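Lactate dehydrogenase (Eimeria maxima, PDB 6CT6) probably catalyses the NADH-dependent reduction of pyruvate to lactate, and binds NADH and the pyruvate analogue oxamate. Local coordinates at residues B[25-34]-B[53-64]; B[118-129]-B[144-155]. All coordinates share one frame; numbering follows the deposited sequence.

Contact 1. Residues B[25-34]-B[53-64]; sequences AFLCSLKELG and LCHNSSVVDNGI
Ser29 meets two side chains of helix 45-59 through its hydroxyl. Its OG lies 2.8 Å from Ser57 OG in a hydrogen bond that either could donate. Asn56 ND2 donates to the same Ser29 OG at 3.0 Å, and that oxygen lies close to the amide plane. Ser29 OG is held anti to the backbone N (chi1 176°), which turns it toward Ser57 and Asn56. Asn56 OD1 is used across the subunit interface, by Thr248 of the second subunit.

Beyond the end of helix 45-59, Asn62 ND2 donates to Ser29 O at 3.0 Å, somewhat tilted from the carbonyl plane. Asn62 OD1 takes Ile64 N in an Asx turn, which helps fix the amide. A water accepts from Asn62 ND2, donates to Val60 O and donates weakly to Glu32 OE2. Glu32 CG lies against the amide, 3.3 Å from Asn62 ND2.

Packing surrounds these bonds. Asn56 meets the Phe26 ring at its edge, with OD1 3.4 Å from Phe26 CE1. Leu53 reaches the start of 25-34: CD1 presses on Ala25 CB at 3.5 Å, a tight contact, and CD2 meets Phe26. Ile64 fills the other end, its CG2 3.5 Å from Gly34 O.

Both helices end in Schellman motifs, with positive phi at Glu32 and at Asp61. The axes of helical residues 25-31 and 53-59 run at 27°, as neighbouring helices packed beside the parallel sheet of a Rossmann-type NAD-binding domain.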
loop_
_atom_site.group_PDB
_atom_site.type_symbol
_atom_site.label_atom_id
_atom_site.label_comp_id
_atom_site.label_asym_id
_atom_site.label_seq_id
_atom_site.Cartn_x
_atom_site.Cartn_y
_atom_site.Cartn_z
ATOM N N ALA B 25 0.009 2.974 -7.203
ATOM C CA ALA B 25 1.194 3.816 -7.337
ATOM C C ALA B 25 2.332 3.296 -6.469
ATOM O O ALA B 25 3.496 3.295 -6.888
ATOM C CB ALA B 25 0.851 5.259 -6.965
ATOM N N PHE B 26 2.012 2.861 -5.251
ATOM C CA PHE B 26 2.991 2.222 -4.380
ATOM C C PHE B 26 3.634 1.022 -5.067
ATOM O O PHE B 26 4.855 0.837 -5.008
ATOM C CB PHE B 26 2.293 1.813 -3.081
ATOM C CG PHE B 26 3.215 1.358 -1.980
ATOM C CD1 PHE B 26 4.454 1.947 -1.775
ATOM C CD2 PHE B 26 2.807 0.359 -1.111
ATOM C CE1 PHE B 26 5.270 1.521 -0.737
ATOM C CE2 PHE B 26 3.614 -0.064 -0.081
ATOM C CZ PHE B 26 4.846 0.514 0.111
ATOM N N LEU B 27 2.821 0.191 -5.733
ATOM C CA LEU B 27 3.348 -0.989 -6.411
ATOM C C LEU B 27 4.290 -0.608 -7.547
ATOM O O LEU B 27 5.304 -1.281 -7.773
ATOM C CB LEU B 27 2.195 -1.842 -6.937
ATOM C CG LEU B 27 1.437 -2.644 -5.875
ATOM C CD1 LEU B 27 0.083 -3.076 -6.406
ATOM C CD2 LEU B 27 2.245 -3.853 -5.435
ATOM N N CYS B 28 3.966 0.456 -8.284
ATOM C CA CYS B 28 4.840 0.899 -9.367
ATOM C C CYS B 28 6.199 1.325 -8.828
ATOM O O CYS B 28 7.243 0.980 -9.397
ATOM C CB CYS B 28 4.178 2.042 -10.135
ATOM S SG CYS B 28 2.765 1.529 -11.148
ATOM N N SER B 29 6.204 2.077 -7.727
ATOM C CA SER B 29 7.455 2.462 -7.082
ATOM C C SER B 29 8.265 1.234 -6.683
ATOM O O SER B 29 9.458 1.131 -6.997
ATOM C CB SER B 29 7.151 3.331 -5.859
ATOM O OG SER B 29 8.327 3.652 -5.137
ATOM N N LEU B 30 7.626 0.282 -6.001
ATOM C CA LEU B 30 8.334 -0.889 -5.492
ATOM C C LEU B 30 8.829 -1.786 -6.622
ATOM O O LEU B 30 9.924 -2.355 -6.532
ATOM C CB LEU B 30 7.418 -1.678 -4.550
ATOM C CG LEU B 30 6.986 -1.007 -3.245
ATOM C CD1 LEU B 30 5.873 -1.809 -2.585
ATOM C CD2 LEU B 30 8.158 -0.848 -2.286
ATOM N N LYS B 31 8.038 -1.935 -7.684
ATOM C CA LYS B 31 8.378 -2.833 -8.780
ATOM C C LYS B 31 9.215 -2.172 -9.868
ATOM O O LYS B 31 9.662 -2.868 -10.787
ATOM C CB LYS B 31 7.101 -3.403 -9.416
ATOM C CG LYS B 31 6.288 -4.317 -8.506
ATOM C CD LYS B 31 4.950 -4.705 -9.140
ATOM C CE LYS B 31 5.101 -5.775 -10.216
ATOM N NZ LYS B 31 5.471 -7.102 -9.653
ATOM N N GLU B 32 9.452 -0.864 -9.783
ATOM C CA GLU B 32 10.102 -0.115 -10.860
ATOM C C GLU B 32 9.408 -0.382 -12.189
ATOM O O GLU B 32 10.049 -0.589 -13.222
ATOM C CB GLU B 32 11.588 -0.454 -10.960
ATOM C CG GLU B 32 12.383 -0.175 -9.708
ATOM C CD GLU B 32 13.840 -0.558 -9.860
ATOM O OE1 GLU B 32 14.456 -0.163 -10.874
ATOM O OE2 GLU B 32 14.366 -1.269 -8.977
ATOM N N LEU B 33 8.077 -0.391 -12.159
ATOM C CA LEU B 33 7.323 -0.736 -13.356
ATOM C C LEU B 33 7.307 0.405 -14.361
ATOM O O LEU B 33 7.295 0.161 -15.572
ATOM C CB LEU B 33 5.898 -1.132 -12.974
ATOM C CG LEU B 33 5.022 -1.638 -14.117
ATOM C CD1 LEU B 33 5.662 -2.837 -14.810
ATOM C CD2 LEU B 33 3.653 -1.998 -13.585
ATOM N N GLY B 34 7.320 1.639 -13.880
ATOM C CA GLY B 34 7.313 2.801 -14.743
ATOM C C GLY B 34 6.990 4.032 -13.929
ATOM O O GLY B 34 6.644 3.955 -12.747
ATOM N N LEU B 53 5.406 9.123 -2.253
ATOM C CA LEU B 53 5.857 7.979 -3.039
ATOM C C LEU B 53 7.179 8.245 -3.746
ATOM O O LEU B 53 7.929 7.297 -4.008
ATOM C CB LEU B 53 4.773 7.584 -4.042
ATOM C CG LEU B 53 3.572 6.900 -3.379
ATOM C CD1 LEU B 53 2.379 6.868 -4.315
ATOM C CD2 LEU B 53 3.930 5.485 -2.925
ATOM N N CYS B 54 7.490 9.506 -4.065
ATOM C CA CYS B 54 8.838 9.814 -4.536
ATOM C C CYS B 54 9.861 9.563 -3.435
ATOM O O CYS B 54 10.955 9.051 -3.698
ATOM C CB CYS B 54 8.921 11.260 -5.027
ATOM S SG CYS B 54 8.128 11.570 -6.630
ATOM N N HIS B 55 9.515 9.911 -2.194
ATOM C CA HIS B 55 10.358 9.544 -1.062
ATOM C C HIS B 55 10.494 8.031 -0.951
ATOM O O HIS B 55 11.592 7.514 -0.708
ATOM C CB HIS B 55 9.783 10.118 0.231
ATOM C CG HIS B 55 9.639 11.610 0.221
ATOM N ND1 HIS B 55 8.822 12.283 1.104
ATOM C CD2 HIS B 55 10.212 12.558 -0.559
ATOM C CE1 HIS B 55 8.895 13.581 0.866
ATOM N NE2 HIS B 55 9.732 13.775 -0.138
ATOM N N ASN B 56 9.390 7.302 -1.132
ATOM C CA ASN B 56 9.437 5.847 -1.021
ATOM C C ASN B 56 10.427 5.254 -2.014
ATOM O O ASN B 56 11.225 4.377 -1.663
ATOM C CB ASN B 56 8.046 5.251 -1.238
ATOM C CG ASN B 56 8.028 3.749 -1.061
ATOM O OD1 ASN B 56 8.033 3.249 0.063
ATOM N ND2 ASN B 56 8.022 3.017 -2.174
ATOM N N SER B 57 10.385 5.715 -3.266
ATOM C CA SER B 57 11.340 5.239 -4.262
ATOM C C SER B 57 12.767 5.357 -3.741
ATOM O O SER B 57 13.572 4.429 -3.875
ATOM C CB SER B 57 11.176 6.027 -5.564
ATOM O OG SER B 57 10.000 5.643 -6.260
ATOM N N SER B 58 13.088 6.496 -3.126
ATOM C CA SER B 58 14.419 6.692 -2.558
ATOM C C SER B 58 14.684 5.714 -1.419
ATOM O O SER B 58 15.803 5.203 -1.278
ATOM C CB SER B 58 14.566 8.140 -2.084
ATOM O OG SER B 58 15.836 8.372 -1.506
ATOM N N VAL B 59 13.668 5.441 -0.593
ATOM C CA VAL B 59 13.820 4.442 0.466
ATOM C C VAL B 59 14.314 3.124 -0.116
ATOM O O VAL B 59 15.165 2.449 0.477
ATOM C CB VAL B 59 12.495 4.255 1.234
ATOM C CG1 VAL B 59 12.612 3.110 2.245
ATOM C CG2 VAL B 59 12.071 5.548 1.940
ATOM N N VAL B 60 13.792 2.730 -1.278
ATOM C CA VAL B 60 14.162 1.460 -1.901
ATOM C C VAL B 60 15.163 1.654 -3.046
ATOM O O VAL B 60 15.320 0.768 -3.882
ATOM C CB VAL B 60 12.926 0.677 -2.377
ATOM C CG1 VAL B 60 12.027 0.323 -1.200
ATOM C CG2 VAL B 60 12.151 1.454 -3.432
ATOM N N ASP B 61 15.834 2.804 -3.101
ATOM C CA ASP B 61 17.033 2.992 -3.923
ATOM C C ASP B 61 16.748 3.033 -5.425
ATOM O O ASP B 61 17.609 2.650 -6.222
ATOM C CB ASP B 61 18.073 1.899 -3.641
ATOM C CG ASP B 61 18.603 1.942 -2.221
ATOM O OD1 ASP B 61 18.850 3.056 -1.714
ATOM O OD2 ASP B 61 18.773 0.863 -1.612
ATOM N N ASN B 62 15.572 3.489 -5.857
ATOM C CA ASN B 62 15.338 3.706 -7.279
ATOM C C ASN B 62 14.783 5.110 -7.492
ATOM O O ASN B 62 14.419 5.816 -6.546
ATOM C CB ASN B 62 14.408 2.635 -7.886
ATOM C CG ASN B 62 12.963 2.764 -7.437
ATOM O OD1 ASN B 62 12.362 3.833 -7.519
ATOM N ND2 ASN B 62 12.389 1.654 -6.986
ATOM N N GLY B 63 14.736 5.513 -8.759
ATOM C CA GLY B 63 14.330 6.856 -9.119
ATOM C C GLY B 63 13.016 6.915 -9.867
ATOM O O GLY B 63 12.807 7.809 -10.692
ATOM N N ILE B 64 12.120 5.964 -9.594
ATOM C CA ILE B 64 10.764 6.054 -10.118
ATOM C C ILE B 64 10.153 7.367 -9.655
ATOM O O ILE B 64 10.263 7.743 -8.482
ATOM C CB ILE B 64 9.924 4.851 -9.652
ATOM C CG1 ILE B 64 10.409 3.548 -10.303
ATOM C CG2 ILE B 64 8.434 5.076 -9.934
ATOM C CD1 ILE B 64 10.195 3.452 -11.813
HETATM O O HOH W 1 13.805 -0.794 -5.734
#

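Contact 2. Residues B[118-129]-B[144-155]; sequences IKKYCPNAFIIN and AANVPKHMICGM. With NAI (1,4-dihydronicotinamide adenine dinucleotide), chain D.
A right-handed beta-alpha-beta crossover brings Ile127 and Ile152 side by side, on the parallel strands 126-129 and 152-155 that helix 134-145 connects. Four backbone bonds join the strands. Ile127 N donates to Met151 O, and Ile127 O accepts from Cys153 N. Further on, Asn129 N donates to Cys153 O at 2.9 Å, and Met155 N donates to Asn129 O at 2.9 Å.

On the face with Ile127, its CG2 meets Ile152 CD1 at 3.8 Å. Ile127 CD1 reaches tip to tip toward Val147 CG1, 3.7 Å away. Ile118 CG2 adds to this apolar patch from helix 104-121, touching Ala145 CB.

These strands belong to the Rossmann-type NAD-binding domain, and strand 80-83 pairs with the other edge of 126-129. On the opposite face, Phe126 CZ lies 4.0 Å from Cys153 SG, an oblique sulfur-aromatic contact. A chi1 of 64° places SG between the backbone N and the carbonyl carbon of Cys153, where it meets the Phe126 ring. The Phe126 ring also stacks with Tyr257. Met151 bends at chi2 and chi3, which brings its CE to Asn124 O at 3.6 Å. At the far end, Met155 CE packs on the nicotinamide carboxamide of NADH, 3.7 Å from its C7N.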
loop_
_atom_site.group_PDB
_atom_site.type_symbol
_atom_site.label_atom_id
_atom_site.label_comp_id
_atom_site.label_asym_id
_atom_site.label_seq_id
_atom_site.Cartn_x
_atom_site.Cartn_y
_atom_site.Cartn_z
ATOM N N ILE B 118 -9.382 10.354 -22.313
ATOM C CA ILE B 118 -8.555 9.361 -22.995
ATOM C C ILE B 118 -8.553 9.614 -24.497
ATOM O O ILE B 118 -7.496 9.647 -25.139
ATOM C CB ILE B 118 -9.053 7.943 -22.660
ATOM C CG1 ILE B 118 -8.762 7.618 -21.193
ATOM C CG2 ILE B 118 -8.414 6.900 -23.581
ATOM C CD1 ILE B 118 -9.545 6.440 -20.667
ATOM N N LYS B 119 -9.741 9.781 -25.083
ATOM C CA LYS B 119 -9.831 10.044 -26.516
ATOM C C LYS B 119 -8.953 11.221 -26.915
ATOM O O LYS B 119 -8.340 11.215 -27.990
ATOM C CB LYS B 119 -11.285 10.311 -26.911
ATOM C CG LYS B 119 -11.481 10.680 -28.381
ATOM C CD LYS B 119 -12.905 11.128 -28.664
ATOM C CE LYS B 119 -13.867 9.954 -28.672
ATOM N NZ LYS B 119 -15.271 10.378 -28.930
ATOM N N LYS B 120 -8.868 12.234 -26.053
ATOM C CA LYS B 120 -8.175 13.464 -26.411
ATOM C C LYS B 120 -6.669 13.361 -26.193
ATOM O O LYS B 120 -5.890 13.838 -27.026
ATOM C CB LYS B 120 -8.742 14.635 -25.605
ATOM C CG LYS B 120 -8.091 15.973 -25.924
ATOM C CD LYS B 120 -8.738 17.118 -25.161
ATOM C CE LYS B 120 -8.125 18.456 -25.549
ATOM N NZ LYS B 120 -8.737 19.589 -24.801
ATOM N N TYR B 121 -6.237 12.744 -25.092
ATOM C CA TYR B 121 -4.843 12.828 -24.672
ATOM C C TYR B 121 -4.053 11.538 -24.826
ATOM O O TYR B 121 -2.833 11.603 -24.973
ATOM C CB TYR B 121 -4.762 13.287 -23.211
ATOM C CG TYR B 121 -5.219 14.715 -23.020
ATOM C CD1 TYR B 121 -4.511 15.766 -23.584
ATOM C CD2 TYR B 121 -6.359 15.012 -22.282
ATOM C CE1 TYR B 121 -4.919 17.074 -23.422
ATOM C CE2 TYR B 121 -6.778 16.321 -22.113
ATOM C CZ TYR B 121 -6.052 17.348 -22.686
ATOM O OH TYR B 121 -6.455 18.656 -22.527
ATOM N N CYS B 122 -4.698 10.372 -24.801
ATOM C CA CYS B 122 -3.945 9.130 -24.942
ATOM C C CYS B 122 -4.804 8.048 -25.589
ATOM O O CYS B 122 -5.073 7.010 -24.972
ATOM C CB CYS B 122 -3.426 8.665 -23.578
ATOM S SG CYS B 122 -4.702 8.410 -22.328
ATOM N N PRO B 123 -5.234 8.241 -26.838
ATOM C CA PRO B 123 -6.130 7.260 -27.473
ATOM C C PRO B 123 -5.491 5.904 -27.742
ATOM O O PRO B 123 -6.225 4.946 -28.010
ATOM C CB PRO B 123 -6.527 7.950 -28.784
ATOM C CG PRO B 123 -5.406 8.896 -29.067
ATOM C CD PRO B 123 -4.929 9.375 -27.727
ATOM N N ASN B 124 -4.166 5.784 -27.675
ATOM C CA ASN B 124 -3.483 4.531 -27.977
ATOM C C ASN B 124 -3.113 3.740 -26.726
ATOM O O ASN B 124 -2.429 2.716 -26.833
ATOM C CB ASN B 124 -2.226 4.805 -28.804
ATOM C CG ASN B 124 -2.536 5.445 -30.143
ATOM O OD1 ASN B 124 -3.555 5.144 -30.765
ATOM N ND2 ASN B 124 -1.657 6.331 -30.597
ATOM N N ALA B 125 -3.543 4.187 -25.550
ATOM C CA ALA B 125 -3.209 3.506 -24.310
ATOM C C ALA B 125 -4.050 2.244 -24.129
ATOM O O ALA B 125 -5.141 2.100 -24.689
ATOM C CB ALA B 125 -3.416 4.439 -23.117
ATOM N N PHE B 126 -3.513 1.319 -23.337
ATOM C CA PHE B 126 -4.266 0.175 -22.835
ATOM C C PHE B 126 -4.992 0.598 -21.562
ATOM O O PHE B 126 -4.373 1.165 -20.657
ATOM C CB PHE B 126 -3.318 -0.994 -22.560
ATOM C CG PHE B 126 -4.010 -2.263 -22.147
ATOM C CD1 PHE B 126 -4.761 -2.990 -23.058
ATOM C CD2 PHE B 126 -3.887 -2.745 -20.854
ATOM C CE1 PHE B 126 -5.389 -4.163 -22.678
ATOM C CE2 PHE B 126 -4.511 -3.917 -20.470
ATOM C CZ PHE B 126 -5.263 -4.627 -21.381
ATOM N N ILE B 127 -6.296 0.328 -21.494
ATOM C CA ILE B 127 -7.156 0.869 -20.444
ATOM C C ILE B 127 -7.707 -0.268 -19.594
ATOM O O ILE B 127 -8.281 -1.228 -20.121
ATOM C CB ILE B 127 -8.304 1.709 -21.034
ATOM C CG1 ILE B 127 -7.736 2.874 -21.843
ATOM C CG2 ILE B 127 -9.208 2.256 -19.935
ATOM C CD1 ILE B 127 -8.000 2.749 -23.312
ATOM N N ILE B 128 -7.541 -0.146 -18.279
ATOM C CA ILE B 128 -8.095 -1.079 -17.302
ATOM C C ILE B 128 -9.037 -0.291 -16.399
ATOM O O ILE B 128 -8.605 0.653 -15.725
ATOM C CB ILE B 128 -6.999 -1.753 -16.460
ATOM C CG1 ILE B 128 -5.994 -2.502 -17.341
ATOM C CG2 ILE B 128 -7.628 -2.694 -15.429
ATOM C CD1 ILE B 128 -4.689 -2.828 -16.620
ATOM N N ASN B 129 -10.307 -0.683 -16.357
ATOM C CA ASN B 129 -11.256 -0.055 -15.447
ATOM C C ASN B 129 -11.460 -0.912 -14.208
ATOM O O ASN B 129 -11.437 -2.144 -14.278
ATOM C CB ASN B 129 -12.613 0.194 -16.104
ATOM C CG ASN B 129 -13.575 0.904 -15.170
ATOM O OD1 ASN B 129 -13.357 2.060 -14.810
ATOM N ND2 ASN B 129 -14.630 0.209 -14.752
ATOM N N ALA B 144 -17.228 6.380 -24.767
ATOM C CA ALA B 144 -16.800 7.774 -24.743
ATOM C C ALA B 144 -15.390 7.947 -25.293
ATOM O O ALA B 144 -15.084 8.989 -25.880
ATOM C CB ALA B 144 -16.877 8.320 -23.318
ATOM N N ALA B 145 -14.524 6.950 -25.116
ATOM C CA ALA B 145 -13.141 7.052 -25.571
ATOM C C ALA B 145 -12.961 6.575 -27.004
ATOM O O ALA B 145 -12.072 7.071 -27.707
ATOM C CB ALA B 145 -12.220 6.247 -24.650
ATOM N N ASN B 146 -13.780 5.624 -27.450
ATOM C CA ASN B 146 -13.714 5.103 -28.814
ATOM C C ASN B 146 -12.388 4.386 -29.073
ATOM O O ASN B 146 -11.833 4.451 -30.172
ATOM C CB ASN B 146 -13.932 6.217 -29.839
ATOM C CG ASN B 146 -14.255 5.682 -31.224
ATOM O OD1 ASN B 146 -15.057 4.760 -31.374
ATOM N ND2 ASN B 146 -13.619 6.251 -32.241
ATOM N N VAL B 147 -11.879 3.694 -28.058
ATOM C CA VAL B 147 -10.661 2.898 -28.210
ATOM C C VAL B 147 -11.029 1.527 -28.767
ATOM O O VAL B 147 -12.180 1.089 -28.616
ATOM C CB VAL B 147 -9.901 2.754 -26.881
ATOM C CG1 VAL B 147 -9.364 4.100 -26.422
ATOM C CG2 VAL B 147 -10.790 2.120 -25.813
ATOM N N PRO B 148 -10.097 0.816 -29.404
ATOM C CA PRO B 148 -10.411 -0.531 -29.895
ATOM C C PRO B 148 -10.854 -1.449 -28.765
ATOM O O PRO B 148 -10.397 -1.333 -27.625
ATOM C CB PRO B 148 -9.089 -1.001 -30.517
ATOM C CG PRO B 148 -8.326 0.249 -30.802
ATOM C CD PRO B 148 -8.727 1.230 -29.748
ATOM N N LYS B 149 -11.757 -2.375 -29.100
ATOM C CA LYS B 149 -12.309 -3.279 -28.094
ATOM C C LYS B 149 -11.228 -4.114 -27.422
ATOM O O LYS B 149 -11.379 -4.496 -26.256
ATOM C CB LYS B 149 -13.355 -4.199 -28.727
ATOM C CG LYS B 149 -14.542 -3.477 -29.337
ATOM C CD LYS B 149 -15.352 -2.731 -28.290
ATOM C CE LYS B 149 -16.635 -2.188 -28.889
ATOM N NZ LYS B 149 -16.356 -1.309 -30.056
ATOM N N HIS B 150 -10.147 -4.423 -28.135
ATOM C CA HIS B 150 -9.073 -5.227 -27.565
ATOM C C HIS B 150 -8.079 -4.408 -26.750
ATOM O O HIS B 150 -7.083 -4.972 -26.279
ATOM C CB HIS B 150 -8.325 -5.977 -28.673
ATOM C CG HIS B 150 -7.542 -5.086 -29.587
ATOM N ND1 HIS B 150 -8.111 -4.430 -30.657
ATOM C CD2 HIS B 150 -6.235 -4.736 -29.586
ATOM C CE1 HIS B 150 -7.188 -3.717 -31.277
ATOM N NE2 HIS B 150 -6.041 -3.885 -30.647
ATOM N N MET B 151 -8.315 -3.108 -26.567
ATOM C CA MET B 151 -7.427 -2.258 -25.781
ATOM C C MET B 151 -8.084 -1.756 -24.499
ATOM O O MET B 151 -7.604 -0.785 -23.905
ATOM C CB MET B 151 -6.944 -1.071 -26.614
ATOM C CG MET B 151 -5.987 -1.442 -27.734
ATOM S SD MET B 151 -4.426 -2.155 -27.164
ATOM C CE MET B 151 -3.534 -0.703 -26.611
ATOM N N ILE B 152 -9.166 -2.392 -24.056
ATOM C CA ILE B 152 -9.818 -2.007 -22.810
ATOM C C ILE B 152 -10.454 -3.240 -22.187
ATOM O O ILE B 152 -10.984 -4.107 -22.886
ATOM C CB ILE B 152 -10.856 -0.881 -23.034
ATOM C CG1 ILE B 152 -11.501 -0.468 -21.707
ATOM C CG2 ILE B 152 -11.924 -1.312 -24.031
ATOM C CD1 ILE B 152 -12.205 0.878 -21.771
ATOM N N CYS B 153 -10.380 -3.314 -20.860
ATOM C CA CYS B 153 -10.992 -4.394 -20.102
ATOM C C CYS B 153 -11.263 -3.897 -18.690
ATOM O O CYS B 153 -10.858 -2.798 -18.306
ATOM C CB CYS B 153 -10.101 -5.639 -20.067
ATOM S SG CYS B 153 -8.534 -5.393 -19.208
ATOM N N GLY B 154 -11.947 -4.726 -17.918
ATOM C CA GLY B 154 -12.220 -4.439 -16.519
ATOM C C GLY B 154 -11.532 -5.454 -15.628
ATOM O O GLY B 154 -11.494 -6.645 -15.947
ATOM N N MET B 155 -10.978 -4.974 -14.518
ATOM C CA MET B 155 -10.401 -5.842 -13.501
ATOM C C MET B 155 -11.507 -6.291 -12.558
ATOM O O MET B 155 -12.157 -5.458 -11.915
ATOM C CB MET B 155 -9.299 -5.121 -12.721
ATOM C CG MET B 155 -8.494 -6.015 -11.758
ATOM S SD MET B 155 -9.395 -6.691 -10.342
ATOM C CE MET B 155 -9.817 -5.217 -9.411
HETATM P PA NAI D . -11.930 6.012 -3.355
HETATM O O1A NAI D . -13.141 6.860 -3.037
HETATM O O2A NAI D . -10.871 5.797 -2.299
HETATM O O5B NAI D . -11.223 6.658 -4.646
HETATM C C5B NAI D . -11.999 7.172 -5.724
HETATM C C4B NAI D . -11.340 8.456 -6.197
HETATM O O4B NAI D . -11.846 8.874 -7.467
HETATM C C3B NAI D . -11.582 9.612 -5.231
HETATM O O3B NAI D . -10.331 10.068 -4.714
HETATM C C2B NAI D . -12.260 10.682 -6.066
HETATM O O2B NAI D . -11.851 12.005 -5.716
HETATM C C1B NAI D . -11.792 10.296 -7.457
HETATM N N9A NAI D . -12.565 10.884 -8.573
HETATM C C8A NAI D . -13.861 11.256 -8.622
HETATM N N7A NAI D . -14.155 11.758 -9.853
HETATM C C5A NAI D . -13.032 11.712 -10.595
HETATM C C6A NAI D . -12.622 12.072 -11.967
HETATM N N6A NAI D . -13.501 12.608 -12.838
HETATM N N1A NAI D . -11.337 11.847 -12.325
HETATM C C2A NAI D . -10.438 11.311 -11.477
HETATM N N3A NAI D . -10.745 10.964 -10.220
HETATM C C4A NAI D . -11.994 11.137 -9.739
HETATM O O3 NAI D . -12.448 4.578 -3.892
HETATM P PN NAI D . -11.541 3.247 -4.042
HETATM O O1N NAI D . -11.561 2.499 -2.731
HETATM O O2N NAI D . -10.223 3.619 -4.681
HETATM O O5D NAI D . -12.421 2.407 -5.098
HETATM C C5D NAI D . -12.602 2.921 -6.413
HETATM C C4D NAI D . -13.594 2.091 -7.216
HETATM O O4D NAI D . -13.148 0.736 -7.353
HETATM C C3D NAI D . -14.953 2.039 -6.535
HETATM O O3D NAI D . -15.970 2.227 -7.522
HETATM C C2D NAI D . -15.019 0.645 -5.957
HETATM O O2D NAI D . -16.353 0.162 -5.797
HETATM C C1D NAI D . -14.240 -0.123 -7.011
HETATM N N1N NAI D . -13.773 -1.464 -6.637
HETATM C C2N NAI D . -13.763 -2.354 -7.630
HETATM C C3N NAI D . -13.341 -3.654 -7.458
HETATM C C7N NAI D . -13.387 -4.561 -8.652
HETATM O O7N NAI D . -13.540 -4.072 -9.761
HETATM N N7N NAI D . -13.280 -5.873 -8.487
HETATM C C4N NAI D . -12.856 -4.143 -6.120
HETATM C C5N NAI D . -12.912 -3.086 -5.113
HETATM C C6N NAI D . -13.355 -1.797 -5.409
#

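Contact 1 closes before contact 2 opens along the chain. Both lie in the NAD-binding domain, with centres 26 Å apart and nearest atoms about 9 Å apart. They do not touch. Contact 1 pairs helices 19-31 and 45-59, which pack beside the sheet where strands 11-15 and 35-39 run. Contact 2 lies within that same sheet, at strands 126-129 and 152-155, with strand 80-83 between them and strand 11-15. The contacts therefore belong to the two halves of the dinucleotide fold. Contact 1 also faces the second subunit, whereas no other protein chain touches contact 2, which reaches the nicotinamide end of NADH through Met155.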